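Local coordinates for cell wall binding protein cwp8 (Peptoclostridium difficile, PDB 5J6Q) that probably attaches non-covalently to the bacterial cell wall through three CWB2 modules, as a protein associated with the S-layer, at residues R401-A409 with I444-A455. Residues are numbered along the deposited sequence; the frame is centred on the assembly and turned at random.
Sequences RFETSLEIA and IIVTGNELDANA. With SO4 (sulfate ion), chain E.
S405 and V446 join helix 401-410 to the outermost strand, 444-447, of a four-stranded parallel sheet in a CWB2 module, a buried helix-on-sheet-edge contact in which the axes of segments 401-409 and 444-447 run nearly antiparallel (160°), 6.9 Å apart at their closest. The other side of this strand pairs with strand 418-423. With chi1 at 78°, S405 OG sits between its backbone N and carbonyl carbon, where it donates to F402 O one turn earlier (3.0 Å) and accepts the V446 N-H in an almost straight bond (169°; N to OG 3.0 Å).

Apolar groups pack to both sides of this bond. Toward the helix N-terminus, V446 CG1 touches both R401 CG and F402 CD2, each at 3.9 Å, while the F402 ring turns its edge to V446 O and R401 CG lies over one ring face. F402 CE2 meets the T447-G448 peptide obliquely, 3.3 Å from T447 C. Farther along, A409 CB meets I445 CD1 at 3.6 Å, and L406 CD2 touches I445 CG2 and, in another direction, A455 CA (3.5 Å) and CB. A455 belongs to the following helix, 453-459, whose N-cap D452 accepts N454 N at OD1.

At the helix start, R401 bends at chi3, and its backbone N and NE both donate to O4 of a sulfate, probably from crystallisation, while NH1 reaches O2 (2.7 Å). The chemistry is divided: one serine hydroxyl satisfies a buried strand amide amid hydrocarbon packing, and the exposed helix N-terminus, with its arginine, forms a site able to hold an anion.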
loop_
_atom_site.group_PDB
_atom_site.type_symbol
_atom_site.label_atom_id
_atom_site.label_comp_id
_atom_site.label_asym_id
_atom_site.label_seq_id
_atom_site.Cartn_x
_atom_site.Cartn_y
_atom_site.Cartn_z
ATOM N N ARG A 401 -27.610 22.931 -25.054
ATOM C CA ARG A 401 -26.417 23.242 -24.258
ATOM C C ARG A 401 -26.075 24.705 -24.241
ATOM O O ARG A 401 -25.619 25.236 -23.216
ATOM C CB ARG A 401 -25.221 22.468 -24.821
ATOM C CG ARG A 401 -24.624 23.176 -26.022
ATOM C CD ARG A 401 -23.640 22.302 -26.710
ATOM N NE ARG A 401 -24.321 21.133 -27.210
ATOM C CZ ARG A 401 -23.705 20.065 -27.690
ATOM N NH1 ARG A 401 -24.410 19.048 -28.159
ATOM N NH2 ARG A 401 -22.383 19.995 -27.695
ATOM N N PHE A 402 -26.284 25.362 -25.394
ATOM C CA PHE A 402 -25.986 26.770 -25.554
ATOM C C PHE A 402 -26.882 27.507 -24.595
ATOM O O PHE A 402 -26.445 28.424 -23.910
ATOM C CB PHE A 402 -26.251 27.242 -27.015
ATOM C CG PHE A 402 -25.561 26.377 -28.057
ATOM C CD1 PHE A 402 -26.281 25.462 -28.812
ATOM C CD2 PHE A 402 -24.184 26.465 -28.262
ATOM C CE1 PHE A 402 -25.640 24.645 -29.753
ATOM C CE2 PHE A 402 -23.554 25.653 -29.203
ATOM C CZ PHE A 402 -24.291 24.745 -29.942
ATOM N N GLU A 403 -28.151 27.090 -24.557
ATOM C CA GLU A 403 -29.142 27.726 -23.701
ATOM C C GLU A 403 -28.902 27.360 -22.247
ATOM O O GLU A 403 -29.041 28.213 -21.375
ATOM C CB GLU A 403 -30.554 27.308 -24.131
ATOM C CG GLU A 403 -30.969 27.973 -25.429
ATOM C CD GLU A 403 -32.326 27.510 -25.902
ATOM O OE1 GLU A 403 -33.252 27.408 -25.064
ATOM O OE2 GLU A 403 -32.465 27.245 -27.113
ATOM N N THR A 404 -28.548 26.107 -21.977
ATOM C CA THR A 404 -28.289 25.741 -20.608
ATOM C C THR A 404 -27.133 26.562 -20.051
ATOM O O THR A 404 -27.234 27.027 -18.917
ATOM C CB THR A 404 -28.084 24.257 -20.561
ATOM O OG1 THR A 404 -29.350 23.675 -20.959
ATOM C CG2 THR A 404 -27.626 23.761 -19.155
ATOM N N SER A 405 -26.082 26.831 -20.846
ATOM C CA SER A 405 -24.958 27.550 -20.294
ATOM C C SER A 405 -25.386 28.929 -19.888
ATOM O O SER A 405 -24.985 29.375 -18.825
ATOM C CB SER A 405 -23.762 27.558 -21.255
ATOM O OG SER A 405 -23.836 28.477 -22.339
ATOM N N LEU A 406 -26.233 29.622 -20.700
ATOM C CA LEU A 406 -26.697 30.962 -20.267
ATOM C C LEU A 406 -27.537 30.856 -18.941
ATOM O O LEU A 406 -27.435 31.706 -18.066
ATOM C CB LEU A 406 -27.524 31.609 -21.400
ATOM C CG LEU A 406 -26.780 31.630 -22.736
ATOM C CD1 LEU A 406 -27.772 31.690 -23.915
ATOM C CD2 LEU A 406 -25.858 32.828 -22.765
ATOM N N GLU A 407 -28.341 29.824 -18.789
ATOM C CA GLU A 407 -29.073 29.650 -17.534
ATOM C C GLU A 407 -28.092 29.475 -16.353
ATOM O O GLU A 407 -28.282 30.099 -15.306
ATOM C CB GLU A 407 -30.002 28.439 -17.632
ATOM C CG GLU A 407 -31.095 28.646 -18.669
ATOM C CD GLU A 407 -31.937 29.888 -18.386
ATOM O OE1 GLU A 407 -32.383 30.524 -19.354
ATOM O OE2 GLU A 407 -32.147 30.235 -17.195
ATOM N N ILE A 408 -27.016 28.635 -16.529
ATOM C CA ILE A 408 -26.017 28.444 -15.454
ATOM C C ILE A 408 -25.463 29.780 -15.173
ATOM O O ILE A 408 -25.330 30.220 -14.019
ATOM C CB ILE A 408 -24.839 27.521 -15.923
ATOM C CG1 ILE A 408 -25.298 26.082 -16.045
ATOM C CG2 ILE A 408 -23.673 27.631 -14.979
ATOM C CD1 ILE A 408 -24.221 25.212 -16.799
ATOM N N ALA A 409 -25.052 30.417 -16.286
ATOM C CA ALA A 409 -24.472 31.743 -16.242
ATOM C C ALA A 409 -25.319 32.686 -15.366
ATOM O O ALA A 409 -24.757 33.413 -14.537
ATOM C CB ALA A 409 -24.382 32.294 -17.644
ATOM N N ILE A 444 -18.970 30.351 -18.177
ATOM C CA ILE A 444 -18.409 29.710 -19.314
ATOM C C ILE A 444 -19.560 29.686 -20.252
ATOM O O ILE A 444 -20.507 28.934 -20.036
ATOM C CB ILE A 444 -17.930 28.264 -18.980
ATOM C CG1 ILE A 444 -16.622 28.294 -18.144
ATOM C CG2 ILE A 444 -17.734 27.504 -20.265
ATOM C CD1 ILE A 444 -16.324 26.890 -17.532
ATOM N N ILE A 445 -19.473 30.473 -21.312
ATOM C CA ILE A 445 -20.579 30.563 -22.227
ATOM C C ILE A 445 -20.245 29.695 -23.385
ATOM O O ILE A 445 -19.147 29.802 -23.940
ATOM C CB ILE A 445 -20.734 32.071 -22.610
ATOM C CG1 ILE A 445 -21.018 32.935 -21.328
ATOM C CG2 ILE A 445 -21.848 32.216 -23.641
ATOM C CD1 ILE A 445 -22.288 32.436 -20.557
ATOM N N VAL A 446 -21.158 28.846 -23.735
ATOM C CA VAL A 446 -21.021 27.916 -24.828
ATOM C C VAL A 446 -21.817 28.545 -25.994
ATOM O O VAL A 446 -22.968 28.926 -25.767
ATOM C CB VAL A 446 -21.631 26.598 -24.384
ATOM C CG1 VAL A 446 -21.551 25.555 -25.494
ATOM C CG2 VAL A 446 -20.947 26.087 -23.119
ATOM N N THR A 447 -21.233 28.613 -27.237
ATOM C CA THR A 447 -21.942 29.245 -28.347
ATOM C C THR A 447 -21.879 28.421 -29.646
ATOM O O THR A 447 -20.964 27.602 -29.860
ATOM C CB THR A 447 -21.366 30.673 -28.559
ATOM O OG1 THR A 447 -22.197 31.372 -29.514
ATOM C CG2 THR A 447 -19.915 30.646 -29.071
ATOM N N GLY A 448 -22.890 28.633 -30.501
ATOM C CA GLY A 448 -22.967 27.948 -31.775
ATOM C C GLY A 448 -22.250 28.840 -32.750
ATOM O O GLY A 448 -21.458 29.683 -32.340
ATOM N N ASN A 449 -22.534 28.675 -34.033
ATOM C CA ASN A 449 -21.876 29.465 -35.070
ATOM C C ASN A 449 -22.020 30.960 -34.890
ATOM O O ASN A 449 -21.152 31.712 -35.322
ATOM C CB ASN A 449 -22.401 29.048 -36.420
ATOM C CG ASN A 449 -21.690 27.808 -36.844
ATOM O OD1 ASN A 449 -22.326 26.830 -37.255
ATOM N ND2 ASN A 449 -20.365 27.758 -36.711
ATOM N N GLU A 450 -23.097 31.394 -34.253
ATOM C CA GLU A 450 -23.307 32.815 -34.004
ATOM C C GLU A 450 -23.813 33.060 -32.578
ATOM O O GLU A 450 -24.698 32.359 -32.084
ATOM C CB GLU A 450 -24.283 33.416 -35.033
ATOM C CG GLU A 450 -25.670 32.801 -35.011
ATOM C CD GLU A 450 -26.582 33.410 -36.061
ATOM O OE1 GLU A 450 -27.629 33.980 -35.680
ATOM O OE2 GLU A 450 -26.250 33.320 -37.263
ATOM N N LEU A 451 -23.231 34.064 -31.927
ATOM C CA LEU A 451 -23.561 34.471 -30.566
ATOM C C LEU A 451 -25.018 34.922 -30.420
ATOM O O LEU A 451 -25.478 35.781 -31.169
ATOM C CB LEU A 451 -22.618 35.620 -30.182
ATOM C CG LEU A 451 -22.592 35.980 -28.705
ATOM C CD1 LEU A 451 -21.911 34.889 -27.905
ATOM C CD2 LEU A 451 -21.839 37.281 -28.537
ATOM N N ASP A 452 -25.734 34.327 -29.458
ATOM C CA ASP A 452 -27.125 34.644 -29.151
ATOM C C ASP A 452 -27.215 36.025 -28.495
ATOM O O ASP A 452 -26.258 36.464 -27.853
ATOM C CB ASP A 452 -27.704 33.573 -28.208
ATOM C CG ASP A 452 -29.176 33.762 -27.918
ATOM O OD1 ASP A 452 -29.502 34.355 -26.866
ATOM O OD2 ASP A 452 -30.005 33.316 -28.740
ATOM N N ALA A 453 -28.364 36.696 -28.638
ATOM C CA ALA A 453 -28.568 38.036 -28.096
ATOM C C ALA A 453 -28.388 38.065 -26.592
ATOM O O ALA A 453 -27.760 38.982 -26.066
ATOM C CB ALA A 453 -29.962 38.524 -28.448
ATOM N N ASN A 454 -28.926 37.064 -25.897
ATOM C CA ASN A 454 -28.813 37.014 -24.441
ATOM C C ASN A 454 -27.373 36.791 -24.017
ATOM O O ASN A 454 -26.970 37.264 -22.956
ATOM C CB ASN A 454 -29.700 35.913 -23.880
ATOM C CG ASN A 454 -31.158 36.209 -24.096
ATOM O OD1 ASN A 454 -31.761 36.969 -23.330
ATOM N ND2 ASN A 454 -31.794 35.670 -25.131
ATOM N N ALA A 455 -26.587 36.079 -24.838
ATOM C CA ALA A 455 -25.186 35.846 -24.506
ATOM C C ALA A 455 -24.444 37.177 -24.544
ATOM O O ALA A 455 -23.644 37.470 -23.660
ATOM C CB ALA A 455 -24.570 34.875 -25.500
HETATM S S SO4 E . -27.924 19.524 -27.274
HETATM O O1 SO4 E . -28.569 19.897 -28.562
HETATM O O2 SO4 E . -26.969 18.432 -27.454
HETATM O O3 SO4 E . -28.936 19.057 -26.377
HETATM O O4 SO4 E . -27.263 20.733 -26.772
#